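Putative nitrite reductase NADPH (Small subunit) oxidoreductase protein (Vibrio parahaemolyticus RIMD 2210633, PDB 3C0D) probably serves as the small subunit of an NAD(P)H-dependent nitrite reductase in nitrate assimilation and has a Rieske-like fold. Local coordinates at residues A21-L24 with R29-L32; Q44-D47 with A52-M55; K75-L80 with C85-A90. All coordinates share one frame; numbering follows the deposited sequence.

Contact 1: residues A21-L24 with R29-L32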
loop_
_atom_site.group_PDB
_atom_site.type_symbol
_atom_site.label_atom_id
_atom_site.label_comp_id
_atom_site.label_asym_id
_atom_site.label_seq_id
_atom_site.Cartn_x
_atom_site.Cartn_y
_atom_site.Cartn_z
ATOM N N ALA A 21 2.231 2.232 -7.036
ATOM C CA ALA A 21 3.295 1.615 -7.824
ATOM C C ALA A 21 3.397 0.176 -7.339
ATOM O O ALA A 21 3.550 -0.069 -6.151
ATOM C CB ALA A 21 4.614 2.320 -7.583
ATOM N N THR A 22 3.313 -0.784 -8.235
ATOM C CA THR A 22 3.394 -2.155 -7.788
ATOM C C THR A 22 4.840 -2.521 -7.653
ATOM O O THR A 22 5.690 -1.953 -8.333
ATOM C CB THR A 22 2.770 -3.120 -8.799
ATOM O OG1 THR A 22 3.525 -3.073 -10.016
ATOM C CG2 THR A 22 1.313 -2.745 -9.077
ATOM N N VAL A 23 5.109 -3.459 -6.755
ATOM C CA VAL A 23 6.446 -3.980 -6.499
ATOM C C VAL A 23 6.226 -5.363 -5.940
ATOM O O VAL A 23 5.100 -5.749 -5.626
ATOM C CB VAL A 23 7.225 -3.182 -5.430
ATOM C CG1 VAL A 23 7.626 -1.812 -5.980
ATOM C CG2 VAL A 23 6.378 -3.061 -4.162
ATOM N N LEU A 24 7.307 -6.103 -5.803
ATOM C CA LEU A 24 7.235 -7.454 -5.284
ATOM C C LEU A 24 8.048 -7.528 -4.001
ATOM O O LEU A 24 9.183 -7.029 -3.932
ATOM C CB LEU A 24 7.820 -8.436 -6.304
ATOM C CG LEU A 24 6.924 -9.319 -7.170
ATOM C CD1 LEU A 24 5.662 -8.584 -7.619
ATOM C CD2 LEU A 24 7.755 -9.781 -8.362
ATOM N N ARG A 29 2.446 -9.765 -4.291
ATOM C CA ARG A 29 2.139 -8.544 -5.024
ATOM C C ARG A 29 1.861 -7.420 -4.062
ATOM O O ARG A 29 0.900 -7.499 -3.308
ATOM C CB ARG A 29 0.882 -8.708 -5.859
ATOM C CG ARG A 29 0.920 -7.887 -7.122
ATOM C CD ARG A 29 1.444 -8.761 -8.204
ATOM N NE ARG A 29 1.889 -10.003 -7.613
ATOM C CZ ARG A 29 2.121 -11.088 -8.315
ATOM N NH1 ARG A 29 1.938 -11.054 -9.628
ATOM N NH2 ARG A 29 2.537 -12.192 -7.713
ATOM N N VAL A 30 2.661 -6.358 -4.111
ATOM C CA VAL A 30 2.477 -5.226 -3.207
ATOM C C VAL A 30 2.241 -3.906 -3.942
ATOM O O VAL A 30 2.775 -3.673 -5.029
ATOM C CB VAL A 30 3.706 -5.070 -2.285
ATOM C CG1 VAL A 30 3.466 -3.975 -1.271
ATOM C CG2 VAL A 30 4.000 -6.383 -1.599
ATOM N N ALA A 31 1.433 -3.044 -3.338
ATOM C CA ALA A 31 1.133 -1.742 -3.914
ATOM C C ALA A 31 1.719 -0.668 -3.005
ATOM O O ALA A 31 1.388 -0.618 -1.827
ATOM C CB ALA A 31 -0.386 -1.554 -4.049
ATOM N N LEU A 32 2.604 0.169 -3.539
ATOM C CA LEU A 32 3.204 1.231 -2.746
ATOM C C LEU A 32 2.468 2.538 -2.989
ATOM O O LEU A 32 2.133 2.868 -4.126
ATOM C CB LEU A 32 4.680 1.413 -3.091
ATOM C CG LEU A 32 5.584 0.220 -2.809
ATOM C CD1 LEU A 32 7.022 0.685 -2.791
ATOM C CD2 LEU A 32 5.212 -0.420 -1.474
#

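Contact 2: residues Q44-D47 with A52-M55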
loop_
_atom_site.group_PDB
_atom_site.type_symbol
_atom_site.label_atom_id
_atom_site.label_comp_id
_atom_site.label_asym_id
_atom_site.label_seq_id
_atom_site.Cartn_x
_atom_site.Cartn_y
_atom_site.Cartn_z
ATOM N N GLN A 44 -1.406 -5.124 -0.037
ATOM C CA GLN A 44 -1.457 -6.139 -1.086
ATOM C C GLN A 44 -2.133 -5.531 -2.306
ATOM O O GLN A 44 -3.134 -4.822 -2.179
ATOM C CB GLN A 44 -2.258 -7.348 -0.643
ATOM C CG GLN A 44 -3.747 -7.130 -0.625
ATOM C CD GLN A 44 -4.461 -8.337 -0.082
ATOM O OE1 GLN A 44 -4.207 -8.758 1.051
ATOM N NE2 GLN A 44 -5.354 -8.915 -0.883
ATOM N N ASP A 45 -1.588 -5.824 -3.482
ATOM C CA ASP A 45 -2.115 -5.291 -4.718
ATOM C C ASP A 45 -3.330 -6.046 -5.154
ATOM O O ASP A 45 -4.181 -5.492 -5.838
ATOM C CB ASP A 45 -1.066 -5.328 -5.822
ATOM C CG ASP A 45 -1.502 -4.558 -7.059
ATOM O OD1 ASP A 45 -1.975 -3.408 -6.915
ATOM O OD2 ASP A 45 -1.367 -5.092 -8.179
ATOM N N TRP A 46 -3.422 -7.307 -4.761
ATOM C CA TRP A 46 -4.586 -8.115 -5.117
ATOM C C TRP A 46 -5.836 -7.667 -4.326
ATOM O O TRP A 46 -5.810 -7.585 -3.099
ATOM C CB TRP A 46 -4.259 -9.593 -4.861
ATOM C CG TRP A 46 -5.381 -10.573 -5.080
ATOM C CD1 TRP A 46 -6.248 -11.042 -4.144
ATOM C CD2 TRP A 46 -5.722 -11.231 -6.307
ATOM N NE1 TRP A 46 -7.104 -11.956 -4.701
ATOM C CE2 TRP A 46 -6.805 -12.095 -6.028
ATOM C CE3 TRP A 46 -5.213 -11.182 -7.615
ATOM C CZ2 TRP A 46 -7.396 -12.902 -7.012
ATOM C CZ3 TRP A 46 -5.797 -11.985 -8.595
ATOM C CH2 TRP A 46 -6.876 -12.837 -8.284
ATOM N N ASP A 47 -6.909 -7.351 -5.052
ATOM C CA ASP A 47 -8.185 -6.929 -4.479
ATOM C C ASP A 47 -8.974 -8.169 -4.058
ATOM O O ASP A 47 -9.458 -8.923 -4.902
ATOM C CB ASP A 47 -8.988 -6.161 -5.526
ATOM C CG ASP A 47 -10.379 -5.799 -5.046
ATOM O OD1 ASP A 47 -10.798 -6.303 -3.983
ATOM O OD2 ASP A 47 -11.058 -5.014 -5.737
ATOM N N ALA A 52 -8.397 -9.461 -8.559
ATOM C CA ALA A 52 -7.436 -9.075 -9.584
ATOM C C ALA A 52 -6.405 -8.125 -9.005
ATOM O O ALA A 52 -6.728 -7.324 -8.132
ATOM C CB ALA A 52 -8.146 -8.425 -10.765
ATOM N N TYR A 53 -5.160 -8.239 -9.466
ATOM C CA TYR A 53 -4.121 -7.349 -8.987
ATOM C C TYR A 53 -4.515 -6.040 -9.598
ATOM O O TYR A 53 -4.343 -5.848 -10.803
ATOM C CB TYR A 53 -2.744 -7.725 -9.518
ATOM C CG TYR A 53 -2.278 -9.104 -9.161
ATOM C CD1 TYR A 53 -1.953 -9.441 -7.848
ATOM C CD2 TYR A 53 -2.172 -10.081 -10.137
ATOM C CE1 TYR A 53 -1.525 -10.731 -7.517
ATOM C CE2 TYR A 53 -1.755 -11.366 -9.824
ATOM C CZ TYR A 53 -1.427 -11.686 -8.523
ATOM O OH TYR A 53 -0.954 -12.944 -8.256
ATOM N N VAL A 54 -5.042 -5.134 -8.775
ATOM C CA VAL A 54 -5.483 -3.851 -9.282
ATOM C C VAL A 54 -5.458 -2.708 -8.266
ATOM O O VAL A 54 -5.790 -1.566 -8.614
ATOM C CB VAL A 54 -6.908 -3.993 -9.871
ATOM C CG1 VAL A 54 -7.937 -4.119 -8.766
ATOM C CG2 VAL A 54 -7.209 -2.818 -10.772
HETATM N N MSE A 55 -5.046 -2.990 -7.032
HETATM C CA MSE A 55 -5.032 -1.950 -6.017
HETATM C C MSE A 55 -4.119 -0.788 -6.334
HETATM O O MSE A 55 -4.335 0.330 -5.861
HETATM C CB MSE A 55 -4.676 -2.527 -4.648
HETATM C CG MSE A 55 -5.719 -3.507 -4.086
HETATM SE SE MSE A 55 -7.614 -2.916 -4.097
HETATM C CE MSE A 55 -7.484 -1.415 -2.857
#

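Contact 3: residues K75-L80 with C85-A90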
loop_
_atom_site.group_PDB
_atom_site.type_symbol
_atom_site.label_atom_id
_atom_site.label_comp_id
_atom_site.label_asym_id
_atom_site.label_seq_id
_atom_site.Cartn_x
_atom_site.Cartn_y
_atom_site.Cartn_z
ATOM N N LYS A 75 -15.382 -0.552 -6.173
ATOM C CA LYS A 75 -15.186 0.660 -5.377
ATOM C C LYS A 75 -15.038 0.613 -3.852
ATOM O O LYS A 75 -15.104 1.670 -3.217
ATOM C CB LYS A 75 -16.292 1.672 -5.706
ATOM C CG LYS A 75 -16.429 2.021 -7.170
ATOM C CD LYS A 75 -15.182 2.703 -7.716
ATOM C CE LYS A 75 -15.403 3.191 -9.154
ATOM N NZ LYS A 75 -15.779 2.087 -10.096
ATOM N N GLN A 76 -14.843 -0.557 -3.245
ATOM C CA GLN A 76 -14.690 -0.574 -1.790
ATOM C C GLN A 76 -13.463 0.236 -1.340
ATOM O O GLN A 76 -12.469 0.342 -2.063
ATOM C CB GLN A 76 -14.581 -2.004 -1.262
ATOM C CG GLN A 76 -15.877 -2.793 -1.295
ATOM C CD GLN A 76 -16.023 -3.639 -2.545
ATOM O OE1 GLN A 76 -15.172 -4.474 -2.839
ATOM N NE2 GLN A 76 -17.108 -3.434 -3.281
ATOM N N HIS A 77 -13.539 0.811 -0.143
ATOM C CA HIS A 77 -12.445 1.623 0.389
ATOM C C HIS A 77 -11.586 0.848 1.372
ATOM O O HIS A 77 -12.089 0.224 2.303
ATOM C CB HIS A 77 -13.005 2.866 1.076
ATOM C CG HIS A 77 -13.606 3.853 0.127
ATOM N ND1 HIS A 77 -12.845 4.718 -0.627
ATOM C CD2 HIS A 77 -14.892 4.081 -0.229
ATOM C CE1 HIS A 77 -13.634 5.435 -1.409
ATOM N NE2 HIS A 77 -14.881 5.067 -1.187
ATOM N N PHE A 78 -10.278 0.900 1.167
ATOM C CA PHE A 78 -9.351 0.201 2.048
ATOM C C PHE A 78 -8.345 1.147 2.694
ATOM O O PHE A 78 -7.610 1.829 1.986
ATOM C CB PHE A 78 -8.578 -0.842 1.254
ATOM C CG PHE A 78 -9.417 -1.976 0.751
ATOM C CD1 PHE A 78 -9.612 -3.109 1.534
ATOM C CD2 PHE A 78 -9.953 -1.946 -0.534
ATOM C CE1 PHE A 78 -10.324 -4.211 1.039
ATOM C CE2 PHE A 78 -10.664 -3.037 -1.037
ATOM C CZ PHE A 78 -10.847 -4.172 -0.247
ATOM N N SER A 79 -8.302 1.173 4.025
ATOM C CA SER A 79 -7.358 2.017 4.763
ATOM C C SER A 79 -5.889 1.708 4.466
ATOM O O SER A 79 -5.449 0.583 4.692
ATOM C CB SER A 79 -7.549 1.835 6.256
ATOM O OG SER A 79 -6.347 2.189 6.925
ATOM N N LEU A 80 -5.124 2.701 4.014
ATOM C CA LEU A 80 -3.700 2.492 3.715
ATOM C C LEU A 80 -2.859 2.130 4.942
ATOM O O LEU A 80 -1.805 1.492 4.818
ATOM C CB LEU A 80 -3.087 3.736 3.050
ATOM C CG LEU A 80 -3.595 4.132 1.659
ATOM C CD1 LEU A 80 -2.790 5.312 1.148
ATOM C CD2 LEU A 80 -3.480 2.955 0.697
ATOM N N CYS A 85 -11.153 -2.723 5.285
ATOM C CA CYS A 85 -12.064 -2.245 4.257
ATOM C C CYS A 85 -13.131 -1.490 5.023
ATOM O O CYS A 85 -13.590 -1.976 6.053
ATOM C CB CYS A 85 -12.703 -3.410 3.512
ATOM S SG CYS A 85 -13.899 -2.876 2.283
ATOM N N LEU A 86 -13.531 -0.315 4.538
ATOM C CA LEU A 86 -14.532 0.479 5.246
ATOM C C LEU A 86 -15.972 0.028 5.055
ATOM O O LEU A 86 -16.803 0.248 5.933
ATOM C CB LEU A 86 -14.428 1.956 4.858
ATOM C CG LEU A 86 -13.093 2.660 5.120
ATOM C CD1 LEU A 86 -13.226 4.149 4.795
ATOM C CD2 LEU A 86 -12.678 2.464 6.576
ATOM N N GLU A 87 -16.273 -0.615 3.933
ATOM C CA GLU A 87 -17.645 -1.034 3.667
ATOM C C GLU A 87 -17.918 -2.525 3.803
ATOM O O GLU A 87 -18.924 -3.038 3.306
ATOM C CB GLU A 87 -18.063 -0.567 2.270
ATOM C CG GLU A 87 -17.986 0.947 2.068
ATOM C CD GLU A 87 -16.713 1.385 1.372
ATOM O OE1 GLU A 87 -15.627 0.899 1.757
ATOM O OE2 GLU A 87 -16.809 2.218 0.446
ATOM N N ASP A 88 -17.034 -3.225 4.491
ATOM C CA ASP A 88 -17.207 -4.652 4.662
ATOM C C ASP A 88 -16.165 -5.069 5.676
ATOM O O ASP A 88 -15.088 -5.538 5.319
ATOM C CB ASP A 88 -16.975 -5.352 3.331
ATOM C CG ASP A 88 -17.544 -6.739 3.306
ATOM O OD1 ASP A 88 -17.304 -7.490 4.276
ATOM O OD2 ASP A 88 -18.229 -7.073 2.312
ATOM N N GLU A 89 -16.493 -4.881 6.947
ATOM C CA GLU A 89 -15.578 -5.194 8.033
ATOM C C GLU A 89 -14.918 -6.555 7.940
ATOM O O GLU A 89 -13.974 -6.821 8.673
ATOM C CB GLU A 89 -16.304 -5.042 9.371
ATOM C CG GLU A 89 -16.609 -3.584 9.718
ATOM C CD GLU A 89 -17.853 -3.425 10.571
ATOM O OE1 GLU A 89 -18.948 -3.814 10.100
ATOM O OE2 GLU A 89 -17.732 -2.909 11.708
ATOM N N ALA A 90 -15.385 -7.404 7.031
ATOM C CA ALA A 90 -14.809 -8.738 6.874
ATOM C C ALA A 90 -13.511 -8.762 6.064
ATOM O O ALA A 90 -12.682 -9.664 6.230
ATOM C CB ALA A 90 -15.821 -9.663 6.239
#

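Contact 1: residues A21-L24 with R29-L32
Val23 and Leu32 make the closest side-chain contact between strands 21-24 and 29-32. The CG2 methyl of Val23 rests on Leu32 CG at 3.6 Å. The two side chains cross at about a right angle. Val23 CG2 stands between its own backbone N and carbonyl carbon (chi1 of CG1 -71°), which brings this methyl over the opposite strand. Val23 CG2 also lies 3.8 Å from Val30 CB, so one branch packs against two residues.

On the face that carries Thr22 and Ala31, the packing is thinner. Leu24 CD1 sits over one face of the Arg29 guanidinium, 4.0 Å from Arg29 NE. The two side chains run side by side and point the same way. Arg29 bends at chi2 and chi3 to bring its guanidinium there.

The backbones fix this register. Ala21 and Leu32 form a hydrogen-bonded pair, with Leu32 N to Ala21 O at 2.8 Å and Ala21 N to Leu32 O at 3.0 Å. Val23 and Val30 form the second such pair: Val23 N to Val30 O and Val30 N to Val23 O are both 2.9 Å. Thr22 faces Ala31 in a non-hydrogen-bonded pair, and Thr22 CA adds a CA-H...O contact to Val30 O at 3.2 Å.

Further out, Leu32 packs on Leu9, Leu15 and Ala42. Arg29 makes a cation-pi contact with Tyr53, and its backbone bonds to Asp45 of the next strand. The arrangement is an antiparallel beta hairpin, with strands 21-25 and 28-35 adjacent in the larger antiparallel sheet of this Rieske-like fold.

Contact 2: residues Q44-D47 with A52-M55
Trp46 and Tyr53 face each other across a short, weakly bonded beta hairpin of the Rieske-like fold, formed by strands 39-47 and 52-53. Their rings make a T-shaped (edge-to-face) pair. The six-membered ring of Trp46 turns its edge to the Tyr53 face, with centroids 5.0 Å apart and planes at 68°. Trp46 CE3 stands over the centre of the tyrosine ring.

A side-chain torsion explains the pairing. Trp46 extends CG anti to its backbone N (chi1 176°), which carries the indole across to the other strand. One indole face also covers the backbone of Ala52, with Trp46 CZ3 3.5 Å from Ala52 CA.

Asp45 O takes two bonds. Met55 N meets Asp45 O in the carbonyl plane at 2.9 Å, while Val54 N approaches from above that plane. Asp45 OD2 lies 3.3 Å from Tyr53 CB, while Asp45 OD1 accepts a bond from Ser56 N. Asp47 N bonds Ala52 O at 3.1 Å, and Asp47 OD2 is held by Ser71 OG.

Met55 is a selenomethionine in this crystal. Its chain bends at chi2 and chi3, folding the selenium back beside Asp47. Met55 SE lies 3.8 Å from Asp47 CB.

The Gln44 amide is held at both ends. Gln44 OE1 accepts from Lys94 N, and Gln44 NE2 donates to Trp46 O at 2.6 Å, with that oxygen close to the plane of the glutamine amide.

Contact 3: residues K75-L80 with C85-A90
Cys85 lays its sulfur over one face of the Phe78 ring, with SG 4.3 Å from the ring centroid and 21° off the normal. This is a sulfur-aromatic contact. Cys85 SG stands anti to the backbone N (chi1 177°) over the phenyl ring, and also touches Gln76 CB at 3.7 Å. Cys85 CB also packs on Phe78 CE1, at 3.5 Å.

Leu86 follows. Leu86 N donates to His77 O at 2.7 Å, nearly along the C=O axis. Leu86 CD1 lies 3.9 Å from His77 CB.

Glu87 is next and bends at chi2, which turns its carboxylate back to the strand. Glu87 OE1 accepts from His77 N at 2.8 Å, on its syn side. The carboxylate thus binds a backbone N-H of the strand. From Asp88 onward the chain leaves the strand.

Segment 85-90 is a loop between strands 77-79 and 95-100. It runs beside strand 77-79, an outermost strand of the three-stranded sheet. Phe78 bonds through its backbone to Val69 of the middle strand 67-70. Leu86 reaches across to Cys68 of that strand and to Ile63 in the preceding loop.

How the contacts relate
From the N terminus the three contacts come in series, and none nests in or crosses another. Contact 1 closes the short turn between strands 21-25 and 28-35. The chain then runs on into strand 39-47, and contact 2 closes the loop between 47 and 52. Contact 3 closes the turn after strand 77-79. Contacts 1 and 2 meet in the larger sheet, where strands 28-35 and 39-47 are neighbours. Contact 2 also reaches contact 3, as Met55 packs on Phe78, and so links the larger sheet to the three-stranded one. Contacts 1 and 3 do not touch; their nearest atoms are about 7 Å apart.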